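PDB 5OCS: putative NADH-depentdent flavin oxidoreductase from Cupriavidus metallidurans, which is an FMN-containing ene-reductase of the Old Yellow Enzyme family, reducing activated carbon-carbon double bonds with hydride from a nicotinamide cofactor by way of the flavin. Local coordinates for the interface of chains A and B. Residues are numbered along the deposited sequence; one frame, centred on the assembly and turned at random. Chains: chain A/B, Putative NADH-depentdent flavin oxidoreductase.

Contact 1: the interface of chains A and B. Residues chain A 92, 348-350; chain B 26, 28, 37, 114.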
loop_
_atom_site.group_PDB
_atom_site.type_symbol
_atom_site.label_atom_id
_atom_site.label_comp_id
_atom_site.label_asym_id
_atom_site.label_seq_id
_atom_site.Cartn_x
_atom_site.Cartn_y
_atom_site.Cartn_z
ATOM N N HIS A 92 -8.850 6.079 7.984
ATOM C CA HIS A 92 -8.540 6.408 6.583
ATOM C C HIS A 92 -9.470 5.848 5.522
ATOM O O HIS A 92 -9.482 6.380 4.426
ATOM C CB HIS A 92 -7.104 5.997 6.277
ATOM C CG HIS A 92 -6.127 6.757 7.088
ATOM N ND1 HIS A 92 -5.960 8.114 6.920
ATOM C CD2 HIS A 92 -5.336 6.396 8.117
ATOM C CE1 HIS A 92 -5.092 8.546 7.817
ATOM N NE2 HIS A 92 -4.697 7.518 8.551
ATOM N N PRO A 348 -8.387 7.475 -1.032
ATOM C CA PRO A 348 -8.014 8.445 -0.018
ATOM C C PRO A 348 -7.609 9.760 -0.672
ATOM O O PRO A 348 -6.921 9.748 -1.711
ATOM C CB PRO A 348 -6.812 7.787 0.661
ATOM C CG PRO A 348 -6.283 6.820 -0.294
ATOM C CD PRO A 348 -7.440 6.363 -1.107
ATOM N N LYS A 349 -7.986 10.868 -0.034
ATOM C CA LYS A 349 -7.672 12.214 -0.547
ATOM C C LYS A 349 -6.199 12.412 -0.818
ATOM O O LYS A 349 -5.826 13.199 -1.680
ATOM C CB LYS A 349 -8.159 13.287 0.444
ATOM C CG LYS A 349 -7.524 13.197 1.848
ATOM C CD LYS A 349 -8.328 13.906 2.951
ATOM C CE LYS A 349 -7.783 13.550 4.320
ATOM N NZ LYS A 349 -8.633 14.116 5.395
ATOM N N GLN A 350 -5.336 11.756 -0.027
ATOM C CA GLN A 350 -3.878 11.895 -0.215
ATOM C C GLN A 350 -3.401 11.461 -1.614
ATOM O O GLN A 350 -2.304 11.851 -2.069
ATOM C CB GLN A 350 -3.081 11.094 0.804
ATOM C CG GLN A 350 -3.197 11.509 2.258
ATOM C CD GLN A 350 -4.429 10.960 3.011
ATOM O OE1 GLN A 350 -5.395 10.435 2.422
ATOM N NE2 GLN A 350 -4.442 11.176 4.322
ATOM N N GLN B 26 2.142 14.213 1.750
ATOM C CA GLN B 26 0.908 13.549 2.134
ATOM C C GLN B 26 -0.019 14.402 2.973
ATOM O O GLN B 26 -1.185 14.045 3.171
ATOM C CB GLN B 26 1.265 12.267 2.899
ATOM C CG GLN B 26 2.157 11.319 2.119
ATOM C CD GLN B 26 1.432 10.845 0.854
ATOM O OE1 GLN B 26 0.407 10.189 0.957
ATOM N NE2 GLN B 26 1.867 11.311 -0.307
ATOM N N SER B 28 -0.443 14.699 6.019
ATOM C CA SER B 28 -1.044 13.793 6.972
ATOM C C SER B 28 -0.292 13.673 8.281
ATOM O O SER B 28 -0.515 12.707 9.000
ATOM C CB SER B 28 -1.195 12.429 6.295
ATOM O OG SER B 28 -2.117 12.563 5.229
ATOM N N TRP B 37 -0.734 7.012 8.823
ATOM C CA TRP B 37 -0.772 7.168 7.378
ATOM C C TRP B 37 0.601 6.918 6.803
ATOM O O TRP B 37 0.746 6.225 5.823
ATOM C CB TRP B 37 -1.255 8.565 6.958
ATOM C CG TRP B 37 -1.227 8.675 5.463
ATOM C CD1 TRP B 37 -0.280 9.239 4.718
ATOM C CD2 TRP B 37 -2.157 8.076 4.553
ATOM N NE1 TRP B 37 -0.552 9.076 3.385
ATOM C CE2 TRP B 37 -1.707 8.366 3.256
ATOM C CE3 TRP B 37 -3.337 7.355 4.708
ATOM C CZ2 TRP B 37 -2.374 7.937 2.122
ATOM C CZ3 TRP B 37 -4.008 6.961 3.590
ATOM C CH2 TRP B 37 -3.520 7.223 2.317
ATOM N N TRP B 114 -6.527 19.165 -1.031
ATOM C CA TRP B 114 -7.941 18.776 -1.012
ATOM C C TRP B 114 -8.842 19.773 -0.342
ATOM O O TRP B 114 -10.060 19.700 -0.507
ATOM C CB TRP B 114 -8.133 17.411 -0.388
ATOM C CG TRP B 114 -7.573 17.256 0.980
ATOM C CD1 TRP B 114 -8.097 17.697 2.096
ATOM C CD2 TRP B 114 -6.342 16.628 1.323
ATOM N NE1 TRP B 114 -7.310 17.355 3.191
ATOM C CE2 TRP B 114 -6.226 16.668 2.727
ATOM C CE3 TRP B 114 -5.369 15.963 0.590
ATOM C CZ2 TRP B 114 -5.154 16.101 3.409
ATOM C CZ3 TRP B 114 -4.276 15.428 1.272
ATOM C CH2 TRP B 114 -4.202 15.468 2.654
#
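A:Gln350 and A:Lys349, at the start of the 3-10 helix 349-354, each lie against a tryptophan of chain B. The patch is part of a two-fold interface between two copies of this Old Yellow Enzyme. Contacts with ring faces make up most of it. The amide of A:Gln350 stacks flat on the six-membered ring of B:Trp37, with the planes 8° apart and CD 3.7 Å from the ring centroid. A bend at chi2 (83°) turns the amide onto that face. A:Lys349 runs its extended aliphatic chain across B:Trp114 in CH-pi contact. Its CG sits over the six-membered ring and its CD over the five-membered ring, each 3.6 Å from the centroid. The rim of B:Trp37, at CE3, points edge-to-face onto the imidazole of A:His92, at the end of helix 76-92. A:Pro348 CB touches B:Trp37 CH2 at 3.7 Å.

Hydrogen bonds fix the amide and the indole. B:Ser28 OG passes its own hydrogen to the backbone O of B:Gln26 at 2.7 Å. B:Trp37 NE1 donates to B:Gln26 OE1 at 2.8 Å, meeting a lone pair within the plane of that amide, which steadies the indole. Across the interface, A:Gln350 NE2 donates to B:Ser28 OG at 2.9 Å, nearly straight (167° at H) and in the amide plane.

Contact 2: the interface of chains A and B. Residues chain A 328-329; chain B 332, 335-336, 354-355, 362.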
loop_
_atom_site.group_PDB
_atom_site.type_symbol
_atom_site.label_atom_id
_atom_site.label_comp_id
_atom_site.label_asym_id
_atom_site.label_seq_id
_atom_site.Cartn_x
_atom_site.Cartn_y
_atom_site.Cartn_z
ATOM N N LEU A 328 -2.758 -8.514 -4.840
ATOM C CA LEU A 328 -1.394 -8.412 -4.307
ATOM C C LEU A 328 -0.476 -7.783 -5.354
ATOM O O LEU A 328 0.361 -6.929 -5.045
ATOM C CB LEU A 328 -0.847 -9.759 -3.889
ATOM C CG LEU A 328 -1.640 -10.535 -2.840
ATOM C CD1 LEU A 328 -1.045 -11.910 -2.645
ATOM C CD2 LEU A 328 -1.824 -9.743 -1.537
ATOM N N TYR A 329 -0.676 -8.173 -6.601
ATOM C CA TYR A 329 0.155 -7.716 -7.724
ATOM C C TYR A 329 -0.293 -6.352 -8.203
ATOM O O TYR A 329 0.454 -5.661 -8.940
ATOM C CB TYR A 329 0.029 -8.741 -8.862
ATOM C CG TYR A 329 1.068 -8.638 -9.941
ATOM C CD1 TYR A 329 2.411 -8.866 -9.661
ATOM C CD2 TYR A 329 0.724 -8.349 -11.286
ATOM C CE1 TYR A 329 3.378 -8.762 -10.635
ATOM C CE2 TYR A 329 1.697 -8.277 -12.276
ATOM C CZ TYR A 329 3.032 -8.508 -11.931
ATOM O OH TYR A 329 4.072 -8.427 -12.831
ATOM N N ARG B 332 3.145 -0.822 -7.469
ATOM C CA ARG B 332 3.952 -1.906 -7.948
ATOM C C ARG B 332 4.580 -1.542 -9.290
ATOM O O ARG B 332 5.041 -2.415 -10.027
ATOM C CB ARG B 332 3.139 -3.197 -8.091
ATOM C CG ARG B 332 2.268 -3.561 -6.899
ATOM C CD ARG B 332 3.039 -3.963 -5.656
ATOM N NE ARG B 332 2.132 -4.651 -4.745
ATOM C CZ ARG B 332 1.719 -4.231 -3.547
ATOM N NH1 ARG B 332 2.203 -3.126 -2.972
ATOM N NH2 ARG B 332 0.846 -4.959 -2.883
ATOM N N TRP B 335 7.849 -3.378 -10.239
ATOM C CA TRP B 335 7.572 -4.789 -10.565
ATOM C C TRP B 335 7.052 -4.883 -11.999
ATOM O O TRP B 335 7.435 -5.783 -12.770
ATOM C CB TRP B 335 6.457 -5.364 -9.686
ATOM C CG TRP B 335 6.622 -5.426 -8.179
ATOM C CD1 TRP B 335 7.577 -4.850 -7.405
ATOM C CD2 TRP B 335 5.725 -6.086 -7.289
ATOM N NE1 TRP B 335 7.344 -5.145 -6.071
ATOM C CE2 TRP B 335 6.198 -5.888 -5.981
ATOM C CE3 TRP B 335 4.565 -6.824 -7.475
ATOM C CZ2 TRP B 335 5.551 -6.410 -4.882
ATOM C CZ3 TRP B 335 3.928 -7.349 -6.387
ATOM C CH2 TRP B 335 4.439 -7.152 -5.101
ATOM N N HIS B 336 6.086 -4.029 -12.317
ATOM C CA HIS B 336 5.405 -4.120 -13.614
ATOM C C HIS B 336 6.331 -3.742 -14.760
ATOM O O HIS B 336 6.300 -4.387 -15.824
ATOM C CB HIS B 336 4.100 -3.286 -13.616
ATOM C CG HIS B 336 3.107 -3.773 -12.629
ATOM N ND1 HIS B 336 2.212 -2.940 -11.997
ATOM C CD2 HIS B 336 2.908 -5.004 -12.116
ATOM C CE1 HIS B 336 1.474 -3.648 -11.162
ATOM N NE2 HIS B 336 1.879 -4.910 -11.210
ATOM N N SER B 354 2.542 -13.767 -5.866
ATOM C CA SER B 354 1.579 -12.895 -6.536
ATOM C C SER B 354 1.724 -12.655 -8.037
ATOM O O SER B 354 0.744 -12.245 -8.648
ATOM C CB SER B 354 1.491 -11.539 -5.837
ATOM O OG SER B 354 2.603 -10.700 -6.069
ATOM N N GLN B 355 2.882 -12.877 -8.637
ATOM C CA GLN B 355 3.001 -12.497 -10.037
ATOM C C GLN B 355 2.460 -13.613 -10.901
ATOM O O GLN B 355 2.414 -14.783 -10.445
ATOM C CB GLN B 355 4.425 -12.108 -10.465
ATOM C CG GLN B 355 5.373 -13.250 -10.839
ATOM C CD GLN B 355 5.957 -13.872 -9.611
ATOM O OE1 GLN B 355 5.295 -13.930 -8.585
ATOM N NE2 GLN B 355 7.197 -14.300 -9.684
ATOM N N LEU B 362 11.124 -12.736 -11.638
ATOM C CA LEU B 362 10.800 -11.335 -11.349
ATOM C C LEU B 362 11.260 -10.902 -9.983
ATOM O O LEU B 362 11.732 -9.774 -9.830
ATOM C CB LEU B 362 9.308 -11.129 -11.426
ATOM C CG LEU B 362 8.779 -9.707 -11.298
ATOM C CD1 LEU B 362 9.345 -8.846 -12.416
ATOM C CD2 LEU B 362 7.249 -9.745 -11.297
#
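A:Leu328 and A:Tyr329 end the short helix 325-329 and offer their backbone carbonyls to chain B. In this Old Yellow Enzyme family member the segment follows strand 320-323, near residues that bind FMN.

Hydrogen bonds hold the helix end. B:Arg332 grips A:Leu328 O with two nitrogens, NE at 2.9 Å and NH2 at 3.0 Å. Both meet this one oxygen, which lies in the guanidinium plane. NE lies almost in line with the carbonyl bond; NH2 meets a lone pair within the plane of the carbonyl. B:His336 NE2 donates to A:Tyr329 O at 2.8 Å. This bond is bent, 130° at H, and the donor is tilted from the carbonyl plane.

Two rings of chain B meet A:Tyr329. CG stands opposite the backbone N (chi1 -165°), which sends the phenol into chain B. The CD2/NE2 edge of the B:His336 imidazole points onto one phenol face, toward its rim, at 67° between planes. CD2 is 3.5 Å from A:Tyr329 CE2. A:Tyr329 CD1 lies at the edge of the B:Trp335 indole, in its plane.

Apolar carbon contacts add to this. B:Gln355 CB packs on A:Tyr329 CE1 at 3.5 Å. B:Ser354 CB meets A:Leu328 CB at 3.5 Å. CD2 of B:Leu362 comes within 3.8 Å of the phenol OH of A:Tyr329.

Contact 3: the interface of chains A and B. Residues chain A 335-336, 339, 354, 356, 359, 362; chain B 325, 329.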
loop_
_atom_site.group_PDB
_atom_site.type_symbol
_atom_site.label_atom_id
_atom_site.label_comp_id
_atom_site.label_asym_id
_atom_site.label_seq_id
_atom_site.Cartn_x
_atom_site.Cartn_y
_atom_site.Cartn_z
ATOM N N TRP A 335 -9.375 0.512 -8.535
ATOM C CA TRP A 335 -9.265 1.779 -9.305
ATOM C C TRP A 335 -9.118 1.526 -10.843
ATOM O O TRP A 335 -9.775 2.162 -11.707
ATOM C CB TRP A 335 -8.051 2.569 -8.896
ATOM C CG TRP A 335 -7.946 2.992 -7.468
ATOM C CD1 TRP A 335 -8.727 2.631 -6.411
ATOM C CD2 TRP A 335 -6.908 3.827 -6.946
ATOM N NE1 TRP A 335 -8.265 3.244 -5.260
ATOM C CE2 TRP A 335 -7.159 3.996 -5.578
ATOM C CE3 TRP A 335 -5.820 4.494 -7.534
ATOM C CZ2 TRP A 335 -6.312 4.770 -4.760
ATOM C CZ3 TRP A 335 -4.999 5.249 -6.734
ATOM C CH2 TRP A 335 -5.255 5.381 -5.359
ATOM N N HIS A 336 -8.254 0.576 -11.164
ATOM C CA HIS A 336 -7.934 0.224 -12.550
ATOM C C HIS A 336 -9.133 -0.389 -13.231
ATOM O O HIS A 336 -9.404 -0.025 -14.407
ATOM C CB HIS A 336 -6.703 -0.630 -12.608
ATOM C CG HIS A 336 -5.519 0.048 -12.024
ATOM N ND1 HIS A 336 -4.474 -0.635 -11.447
ATOM C CD2 HIS A 336 -5.272 1.364 -11.830
ATOM C CE1 HIS A 336 -3.584 0.236 -10.992
ATOM N NE2 HIS A 336 -4.045 1.461 -11.226
ATOM N N ALA A 339 -11.689 2.460 -13.899
ATOM C CA ALA A 339 -11.271 3.218 -15.088
ATOM C C ALA A 339 -11.688 2.474 -16.366
ATOM O O ALA A 339 -12.126 3.109 -17.321
ATOM C CB ALA A 339 -9.778 3.458 -15.095
ATOM N N SER A 354 -3.243 11.344 -8.200
ATOM C CA SER A 354 -2.683 10.248 -8.982
ATOM C C SER A 354 -3.414 9.888 -10.255
ATOM O O SER A 354 -2.893 9.089 -11.027
ATOM C CB SER A 354 -2.619 8.982 -8.122
ATOM O OG SER A 354 -3.872 8.418 -7.893
ATOM N N PRO A 356 -4.592 9.381 -13.755
ATOM C CA PRO A 356 -3.896 9.670 -15.017
ATOM C C PRO A 356 -4.551 10.772 -15.833
ATOM O O PRO A 356 -5.741 11.001 -15.706
ATOM C CB PRO A 356 -3.985 8.344 -15.781
ATOM C CG PRO A 356 -3.972 7.321 -14.695
ATOM C CD PRO A 356 -4.789 7.926 -13.574
ATOM N N LEU A 359 -7.964 10.279 -17.679
ATOM C CA LEU A 359 -9.211 10.054 -16.962
ATOM C C LEU A 359 -9.674 11.304 -16.278
ATOM O O LEU A 359 -8.879 12.194 -15.989
ATOM C CB LEU A 359 -9.024 8.959 -15.892
ATOM C CG LEU A 359 -8.806 7.562 -16.454
ATOM C CD1 LEU A 359 -7.946 6.697 -15.543
ATOM C CD2 LEU A 359 -10.148 6.896 -16.752
ATOM N N LEU A 362 -12.609 9.702 -11.813
ATOM C CA LEU A 362 -12.370 8.338 -11.299
ATOM C C LEU A 362 -12.633 8.270 -9.801
ATOM O O LEU A 362 -13.201 7.278 -9.279
ATOM C CB LEU A 362 -10.944 7.876 -11.628
ATOM C CG LEU A 362 -10.570 6.459 -11.171
ATOM C CD1 LEU A 362 -11.477 5.465 -11.886
ATOM C CD2 LEU A 362 -9.128 6.125 -11.472
ATOM N N ARG B 325 3.254 10.484 -9.433
ATOM C CA ARG B 325 1.875 10.052 -9.583
ATOM C C ARG B 325 1.723 8.612 -10.063
ATOM O O ARG B 325 0.809 7.915 -9.589
ATOM C CB ARG B 325 1.125 10.983 -10.507
ATOM C CG ARG B 325 0.814 12.313 -9.840
ATOM C CD ARG B 325 0.301 13.363 -10.807
ATOM N NE ARG B 325 1.379 13.815 -11.673
ATOM C CZ ARG B 325 1.282 14.820 -12.540
ATOM N NH1 ARG B 325 0.138 15.474 -12.665
ATOM N NH2 ARG B 325 2.339 15.186 -13.267
ATOM N N TYR B 329 -0.558 5.651 -8.353
ATOM C CA TYR B 329 -1.602 4.983 -9.105
ATOM C C TYR B 329 -1.285 3.509 -9.290
ATOM O O TYR B 329 -2.200 2.678 -9.505
ATOM C CB TYR B 329 -1.775 5.692 -10.447
ATOM C CG TYR B 329 -3.058 5.329 -11.167
ATOM C CD1 TYR B 329 -4.277 5.729 -10.674
ATOM C CD2 TYR B 329 -3.026 4.589 -12.345
ATOM C CE1 TYR B 329 -5.451 5.415 -11.342
ATOM C CE2 TYR B 329 -4.177 4.257 -13.008
ATOM C CZ TYR B 329 -5.389 4.689 -12.519
ATOM O OH TYR B 329 -6.566 4.339 -13.189
#
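The phenol ring of B:Tyr329 sits between A:His336 on one face and A:Pro356 on the other. A:Tyr329 enters chain B in the equivalent way across the two-fold of this Old Yellow Enzyme family protein. On the first face the CD2/NE2 edge of the imidazole points onto the phenol, toward its rim. The planes stand at 59°, with A:His336 CD2 3.3 Å from B:Tyr329 CE2. On the opposite face A:Pro356 CD sits over the ring centre, 3.4 Å from the centroid. The proline crosses the tyrosine side chain at about a right angle. At the phenol edge, in plane, A:Leu362 CD2 reaches B:Tyr329 CE1 at 3.7 Å. B:Tyr329 CD1 in turn lies at the edge of the A:Trp335 indole. Both faces are thus covered by chain A, which should limit rocking of the ring.

Carbon atoms approach the phenol OH of B:Tyr329: A:His336 CD2 at 3.5 Å, A:Leu362 CD2 at 3.6 Å and A:Ala339 CB at 3.8 Å. A:Leu359 also approaches, but it is poorly ordered.

A polar link is made at the backbone. A:His336 NE2 donates to B:Tyr329 O at 2.8 Å, bent to 129° at H and tilted 28° from the carbonyl plane. The same imidazole therefore binds the carbonyl and meets the ring face with its edge. B:Arg325, an FMN-binding residue, begins helix 325-329, which B:Tyr329 ends.

Contact 2 and contact 3 are equivalent regions of the two-fold, centred on Tyr329 of opposite chains. Both use Tyr329, Trp335, His336, Ser354 and Leu362, and the centres of their C-alpha atoms are about 18 Å apart. By the same measure contact 1 lies about 16 Å from contact 3 and 24 Å from contact 2. It shares the 3-10 helix 349-354 of chain A with contact 3: the first residues serve contact 1, and A:Ser354 serves contact 3. Helix 325-329 starts at Arg325, an FMN-binding residue, so the interface probably lies near the flavin site. The deposited pair may be the working dimer, which the structure alone does not show.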